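Local structure of Pts system, fructose-specific iiabc component (Borrelia burgdorferi, 5DLE) at residues A[48-53]-A[80-85]; A[15-20]-A[57-62]; A[32-37]-A[69-74]. The protein is the IIB domain of a probable fructose phosphotransferase-system transporter, which likely takes up fructose and converts it to fructose 1-phosphate. One frame throughout, in Å; residues are numbered along the deposited sequence.

Contact 1: A[48-53]-A[80-85]; sequences ETQGSI and EKRFEG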
# COMPACT_ATOMS: atom_id res chain seq x y z
N GLU A 48 12.70 -7.86 10.80
CA GLU A 48 11.81 -7.19 11.73
C GLU A 48 11.05 -6.11 10.97
O GLU A 48 11.63 -5.38 10.17
CB GLU A 48 12.65 -6.54 12.84
CG GLU A 48 11.97 -5.45 13.65
CD GLU A 48 12.91 -4.88 14.72
OE1 GLU A 48 13.75 -5.64 15.23
OE2 GLU A 48 12.85 -3.66 15.01
N THR A 49 9.75 -6.00 11.24
CA THR A 49 8.96 -4.98 10.56
C THR A 49 8.38 -3.98 11.56
O THR A 49 8.04 -4.34 12.68
CB THR A 49 7.79 -5.60 9.75
OG1 THR A 49 6.98 -6.44 10.59
CG2 THR A 49 8.30 -6.42 8.56
N GLN A 50 8.29 -2.73 11.13
CA GLN A 50 7.66 -1.66 11.92
C GLN A 50 6.77 -0.80 11.04
O GLN A 50 7.21 -0.30 10.00
CB GLN A 50 8.73 -0.75 12.56
CG GLN A 50 9.92 -1.50 13.19
CD GLN A 50 10.74 -0.57 14.08
OE1 GLN A 50 10.37 0.62 14.27
NE2 GLN A 50 11.81 -1.09 14.64
N GLY A 51 5.60 -0.46 11.59
CA GLY A 51 4.75 0.59 11.06
C GLY A 51 4.47 1.72 12.03
O GLY A 51 5.27 2.00 12.93
N SER A 52 3.32 2.40 11.86
CA SER A 52 2.89 3.39 12.83
C SER A 52 2.33 2.76 14.10
O SER A 52 2.35 3.39 15.16
CB SER A 52 1.85 4.32 12.21
OG SER A 52 2.43 5.13 11.22
N ILE A 53 1.81 1.53 14.01
CA ILE A 53 1.18 0.92 15.17
C ILE A 53 2.21 0.26 16.07
O ILE A 53 2.19 0.44 17.29
CB ILE A 53 0.10 -0.08 14.72
CG1 ILE A 53 -0.99 0.65 13.93
CG2 ILE A 53 -0.51 -0.79 15.91
CD1 ILE A 53 -2.01 -0.24 13.32
N GLU A 80 19.21 2.11 16.76
CA GLU A 80 20.36 1.57 16.06
C GLU A 80 21.51 1.16 16.98
O GLU A 80 22.45 0.51 16.51
CB GLU A 80 20.87 2.58 15.01
CG GLU A 80 19.90 2.76 13.85
CD GLU A 80 20.31 3.80 12.79
OE1 GLU A 80 21.51 4.08 12.63
OE2 GLU A 80 19.40 4.34 12.12
N LYS A 81 21.47 1.50 18.28
CA LYS A 81 22.60 1.13 19.16
C LYS A 81 22.83 -0.38 19.16
O LYS A 81 23.98 -0.84 19.22
CB LYS A 81 22.35 1.65 20.58
CG LYS A 81 23.59 1.51 21.47
CD LYS A 81 23.45 2.29 22.78
CE LYS A 81 24.77 2.29 23.57
NZ LYS A 81 25.89 2.96 22.83
N ARG A 82 21.75 -1.16 19.05
CA ARG A 82 21.84 -2.61 18.99
C ARG A 82 22.67 -3.13 17.82
O ARG A 82 23.02 -4.31 17.83
CB ARG A 82 20.43 -3.20 18.90
CG ARG A 82 19.58 -2.64 17.75
CD ARG A 82 18.23 -3.32 17.78
NE ARG A 82 17.30 -2.61 16.92
CZ ARG A 82 16.25 -3.16 16.32
NH1 ARG A 82 16.00 -4.45 16.48
NH2 ARG A 82 15.44 -2.39 15.57
N PHE A 83 22.97 -2.32 16.81
CA PHE A 83 23.75 -2.77 15.67
C PHE A 83 25.21 -2.32 15.72
O PHE A 83 25.94 -2.51 14.74
CB PHE A 83 23.10 -2.28 14.37
CG PHE A 83 21.64 -2.64 14.26
CD1 PHE A 83 21.23 -3.98 14.30
CD2 PHE A 83 20.70 -1.65 14.11
CE1 PHE A 83 19.89 -4.32 14.17
CE2 PHE A 83 19.34 -1.98 14.01
CZ PHE A 83 18.95 -3.33 14.04
N GLU A 84 25.65 -1.72 16.82
CA GLU A 84 27.06 -1.35 16.94
C GLU A 84 27.97 -2.54 16.66
O GLU A 84 27.71 -3.67 17.11
CB GLU A 84 27.35 -0.82 18.34
CG GLU A 84 26.85 0.60 18.51
CD GLU A 84 27.23 1.17 19.86
OE1 GLU A 84 27.91 0.46 20.65
OE2 GLU A 84 26.85 2.33 20.12
N GLY A 85 29.03 -2.29 15.89
CA GLY A 85 30.01 -3.34 15.60
C GLY A 85 29.65 -4.17 14.39
O GLY A 85 30.43 -5.01 14.00
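Glu48 and Arg82 meet head-on as an end-on, two-pronged salt bridge, between strand 44-50, next to the middle strand of the alpha/beta IIB domain, and the 3-10 turn 81-83 in the loop between strands 69-74 and 88-91. The two side chains reach for each other from opposite directions. Glu48 is stretched out, with CG anti to its backbone N (chi1 162°) and the chain straight beyond it, which carries the carboxylate off the strand to the guanidinium edge. Arg82 NH1 lies 2.8 Å from Glu48 OE1 in an essentially straight bond that keeps to the guanidinium plane. Beside it, Arg82 NH2 gives a more bent bond to Glu48 OE2 at 2.9 Å. Both oxygens are met on their syn sides, but the carboxylate is turned by 26° against the guanidinium, so the pairing is slightly twisted rather than flat.

Neither group is left to swivel. Gln50, next but one along the strand, sends NE2 back to Glu48 OE2 at 2.8 Å, approaching nearly along the C-O bond, so this oxygen takes two donors. Glu48 OE1 likewise has a second one, the backbone N of Leu59. Four N-H groups thus share the buried carboxylate, which would be expected to stay ionised. On the arginine side, NE is tied to the backbone O of Asp79, pinning the third nitrogen to the loop. Arg82 also folds against its neighbour Phe83: Arg82 CG sits 3.7 Å above the Phe83 ring, over its centre. Farther along the same side chain, Phe83 CZ lies 3.4 Å above the guanidinium plane of Arg82, on one face and offset toward the rim.

Contact 2: A[15-20]-A[57-62]; sequences VAVTAC and NALTEE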
# COMPACT_ATOMS: atom_id res chain seq x y z
N VAL A 15 20.39 -9.86 8.63
CA VAL A 15 19.19 -9.40 9.33
C VAL A 15 18.80 -8.05 8.77
O VAL A 15 19.64 -7.27 8.27
CB VAL A 15 19.37 -9.34 10.87
CG1 VAL A 15 19.62 -10.75 11.42
CG2 VAL A 15 20.49 -8.36 11.28
N ALA A 16 17.50 -7.76 8.82
CA ALA A 16 17.04 -6.49 8.30
C ALA A 16 15.94 -5.93 9.19
O ALA A 16 15.25 -6.69 9.89
CB ALA A 16 16.49 -6.62 6.87
N VAL A 17 15.76 -4.60 9.14
CA VAL A 17 14.57 -3.96 9.71
C VAL A 17 13.94 -3.17 8.59
O VAL A 17 14.65 -2.42 7.89
CB VAL A 17 14.89 -3.01 10.88
CG1 VAL A 17 13.61 -2.40 11.44
CG2 VAL A 17 15.66 -3.72 11.99
N THR A 18 12.61 -3.30 8.41
CA THR A 18 11.92 -2.42 7.49
C THR A 18 10.94 -1.60 8.30
O THR A 18 10.29 -2.11 9.22
CB THR A 18 11.25 -3.16 6.36
OG1 THR A 18 10.13 -3.93 6.85
CG2 THR A 18 12.28 -4.04 5.61
N ALA A 19 10.86 -0.30 8.00
CA ALA A 19 10.03 0.57 8.83
C ALA A 19 9.55 1.73 7.99
O ALA A 19 10.33 2.58 7.62
CB ALA A 19 10.81 1.08 10.05
N CYS A 20 8.25 1.76 7.70
CA CYS A 20 7.63 2.92 7.04
C CYS A 20 6.39 3.26 7.85
O CYS A 20 5.51 2.41 8.00
CB CYS A 20 7.31 2.57 5.60
SG CYS A 20 6.40 3.95 4.82
N ASN A 57 8.02 -9.28 14.95
CA ASN A 57 9.14 -10.20 14.66
C ASN A 57 10.48 -9.52 14.87
O ASN A 57 11.41 -9.63 14.05
CB ASN A 57 9.02 -10.78 13.26
CG ASN A 57 7.73 -11.55 13.09
OD1 ASN A 57 7.61 -12.67 13.63
ND2 ASN A 57 6.78 -10.99 12.41
N ALA A 58 10.60 -8.85 16.02
CA ALA A 58 11.80 -8.11 16.35
C ALA A 58 13.04 -9.00 16.31
O ALA A 58 13.02 -10.17 16.72
CB ALA A 58 11.64 -7.48 17.73
N LEU A 59 14.13 -8.43 15.81
CA LEU A 59 15.41 -9.14 15.82
C LEU A 59 15.80 -9.43 17.26
O LEU A 59 15.64 -8.60 18.15
CB LEU A 59 16.50 -8.30 15.16
CG LEU A 59 16.22 -7.87 13.69
CD1 LEU A 59 17.38 -7.02 13.17
CD2 LEU A 59 15.98 -9.11 12.82
N THR A 60 16.36 -10.62 17.47
CA THR A 60 16.91 -10.93 18.77
C THR A 60 18.39 -10.54 18.82
O THR A 60 19.06 -10.37 17.79
CB THR A 60 16.79 -12.42 19.09
OG1 THR A 60 17.61 -13.19 18.20
CG2 THR A 60 15.33 -12.88 18.97
N GLU A 61 18.89 -10.41 20.05
CA GLU A 61 20.32 -10.18 20.25
C GLU A 61 21.15 -11.25 19.55
O GLU A 61 22.16 -10.94 18.90
CB GLU A 61 20.64 -10.12 21.74
CG GLU A 61 22.07 -9.73 22.05
CD GLU A 61 22.36 -9.64 23.54
OE1 GLU A 61 21.41 -9.68 24.35
OE2 GLU A 61 23.55 -9.51 23.90
N GLU A 62 20.73 -12.52 19.66
CA GLU A 62 21.52 -13.57 19.02
C GLU A 62 21.48 -13.46 17.50
O GLU A 62 22.50 -13.69 16.83
CB GLU A 62 21.02 -14.95 19.47
CG GLU A 62 21.76 -16.08 18.83
CD GLU A 62 23.12 -16.35 19.50
OE1 GLU A 62 23.48 -15.66 20.48
OE2 GLU A 62 23.83 -17.27 19.04
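Leu59 drops from the loop ahead of helix 61-66 onto strand 13-19, and its CD1 lies over the face of the strand against Val15 and Val17. With CG anti to the carbonyl carbon (chi1 -57°) and CD1 anti to CA (chi2 179°), CD1 is the farthest-reaching branch. It packs 3.8 Å from Val15 CB and 3.9 Å from Val17 CG2. The other branch turns to the backbone between them: Leu59 CD2 lies 3.9 Å from Ala16 O, and the same distance separates CD2 from Val15 CB.

The valines answer in different ways. Val15 holds CG2 between its backbone N and carbonyl carbon, so CG2 faces Leu59 CD1 at 3.9 Å while CG1 lies beside the backbone N. In Val17, CG2 is the methyl presented to the leucine. The contacts between side chains are apolar, that of Leu59 CD2 with Ala16 O is plain van der Waals, and no hydrogen bond joins the two segments.

Right after Leu59 the chain enters helix 61-66. Thr60 is the N-cap, its OG1 accepting a backbone N of the first turn, while Glu63 OE1 accepts from Thr60 N, completing a capping box.

On this face of the mixed sheet, Phe83 also touches Leu59 and Arg82 touches Val17. Helix 25-40 covers the other face here, where Thr18 packs on Ala30 and Ala31; strands 44-50 and 69-74 flank strand 13-19 within the sheet.

Contact 3: A[32-37]-A[69-74]; sequences KKIENE and VVILAV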
# COMPACT_ATOMS: atom_id res chain seq x y z
N LYS A 32 9.42 -8.28 2.06
CA LYS A 32 9.27 -9.46 1.23
C LYS A 32 10.24 -9.41 0.07
O LYS A 32 10.80 -10.45 -0.32
CB LYS A 32 7.82 -9.61 0.79
CG LYS A 32 7.50 -10.88 0.08
CD LYS A 32 7.80 -12.16 0.92
CE LYS A 32 7.46 -13.32 0.05
NZ LYS A 32 7.96 -14.61 0.61
N LYS A 33 10.49 -8.24 -0.50
CA LYS A 33 11.48 -8.19 -1.59
C LYS A 33 12.87 -8.48 -1.07
O LYS A 33 13.65 -9.17 -1.75
CB LYS A 33 11.44 -6.85 -2.31
CG LYS A 33 10.14 -6.68 -3.04
CD LYS A 33 10.18 -5.54 -3.99
CE LYS A 33 10.77 -5.95 -5.34
NZ LYS A 33 10.44 -4.82 -6.29
N ILE A 34 13.20 -7.98 0.13
CA ILE A 34 14.53 -8.30 0.70
C ILE A 34 14.63 -9.80 0.97
O ILE A 34 15.67 -10.41 0.67
CB ILE A 34 14.76 -7.47 1.97
CG1 ILE A 34 15.02 -6.01 1.59
CG2 ILE A 34 15.96 -8.04 2.79
CD1 ILE A 34 15.00 -5.09 2.79
N GLU A 35 13.59 -10.40 1.54
CA GLU A 35 13.59 -11.85 1.79
C GLU A 35 13.77 -12.63 0.49
O GLU A 35 14.58 -13.56 0.44
CB GLU A 35 12.30 -12.27 2.50
CG GLU A 35 12.23 -11.79 3.94
CD GLU A 35 10.84 -11.86 4.56
OE1 GLU A 35 9.86 -12.30 3.88
OE2 GLU A 35 10.72 -11.43 5.73
N ASN A 36 13.02 -12.28 -0.56
CA ASN A 36 13.12 -13.05 -1.81
C ASN A 36 14.49 -12.90 -2.43
O ASN A 36 15.03 -13.87 -2.96
CB ASN A 36 12.04 -12.61 -2.81
CG ASN A 36 10.66 -13.14 -2.46
OD1 ASN A 36 10.54 -14.12 -1.71
ND2 ASN A 36 9.63 -12.57 -3.07
N GLU A 37 15.06 -11.69 -2.43
CA GLU A 37 16.35 -11.48 -3.09
C GLU A 37 17.48 -12.09 -2.27
O GLU A 37 18.44 -12.64 -2.85
CB GLU A 37 16.57 -9.98 -3.32
CG GLU A 37 17.88 -9.67 -4.05
CD GLU A 37 17.92 -10.19 -5.50
OE1 GLU A 37 16.87 -10.28 -6.18
OE2 GLU A 37 19.05 -10.50 -5.96
N VAL A 69 25.64 -9.02 8.01
CA VAL A 69 25.29 -7.64 7.65
C VAL A 69 23.93 -7.32 8.24
O VAL A 69 23.11 -8.22 8.44
CB VAL A 69 25.29 -7.45 6.11
CG1 VAL A 69 26.72 -7.54 5.55
CG2 VAL A 69 24.51 -8.56 5.45
N VAL A 70 23.69 -6.03 8.49
CA VAL A 70 22.38 -5.50 8.87
C VAL A 70 21.90 -4.57 7.76
O VAL A 70 22.62 -3.64 7.39
CB VAL A 70 22.46 -4.71 10.19
CG1 VAL A 70 21.11 -4.09 10.55
CG2 VAL A 70 23.00 -5.59 11.37
N ILE A 71 20.68 -4.77 7.26
CA ILE A 71 20.10 -3.88 6.26
C ILE A 71 18.91 -3.17 6.90
O ILE A 71 17.99 -3.82 7.41
CB ILE A 71 19.66 -4.65 5.00
CG1 ILE A 71 20.87 -5.33 4.36
CG2 ILE A 71 18.93 -3.71 3.97
CD1 ILE A 71 20.49 -6.15 3.15
N LEU A 72 18.95 -1.85 6.90
CA LEU A 72 17.85 -1.05 7.47
C LEU A 72 17.17 -0.36 6.32
O LEU A 72 17.78 0.48 5.66
CB LEU A 72 18.39 -0.02 8.45
CG LEU A 72 19.19 -0.56 9.61
CD1 LEU A 72 19.64 0.57 10.55
CD2 LEU A 72 18.45 -1.70 10.37
N ALA A 73 15.91 -0.69 6.08
CA ALA A 73 15.16 -0.05 5.02
C ALA A 73 14.06 0.74 5.74
O ALA A 73 12.99 0.20 6.05
CB ALA A 73 14.60 -1.08 4.03
N VAL A 74 14.35 2.02 6.04
CA VAL A 74 13.58 2.76 7.03
C VAL A 74 13.29 4.15 6.52
O VAL A 74 14.13 4.77 5.85
CB VAL A 74 14.28 2.80 8.41
CG1 VAL A 74 14.48 1.38 8.94
CG2 VAL A 74 15.68 3.44 8.32
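Ile34 keeps CG1 anti to its carbonyl carbon (chi1 -73°) and CD1 anti to CA (chi2 169°), an extended shape that pushes the terminal methyl straight from helix 25-40 down onto Ile71 and Ala73. Ile71 has the matching first torsion (chi1 -61°), which puts its CG2 anti to the backbone N and leaves that branch methyl, not the far CD1, to meet the helix. Ile34 CD1 settles 4.3 Å from Ile71 CG2 and 4.2 Å from Ala73 CB, so one methyl serves two strand positions at nearly equal range. Those positions are two residues apart and therefore lie on the same face of the sheet, while Leu72 between them turns to the other.

The touch is light and wholly apolar. The nearest CA atoms across it, those of Ile34 and Ile71, are 9.0 Å apart. Helix 25-40 packs here on one face of the sheet, as expected for a layered alpha/beta domain. Its outward side meets a neighbouring subunit: Lys32 pairs in a salt bridge with Glu35 of that other chain, and Glu35 with Lys32 of the same neighbouring subunit.

Within the chain, Thr18 of the middle strand 13-19 also touches Ile34, and Ile104 of helix 100-107 packs on Ile71 beside helix 25-40.

The six segments alternate along the chain: 15-20, 32-37, 48-53, 57-62, 69-74, 80-85, so every pair of contacts crosses and all reach one mixed sheet whose strands 44-50, 13-19 and 69-74 run parallel. Strand 13-19 lies between the other two, bringing the centres of contacts 1 and 2 to about 6 Å, those of 2 and 3 to about 10 Å and those of 1 and 3 to about 12 Å. Contacts 1 and 2 fix loops to one face; contact 3 holds helix 25-40, the connection of the beta-alpha-beta unit 13-50, on the other. Phe83 packing on Val70 and Leu72 joins contacts 1 and 3. Together they join the material on each face to the same sheet of the IIB domain.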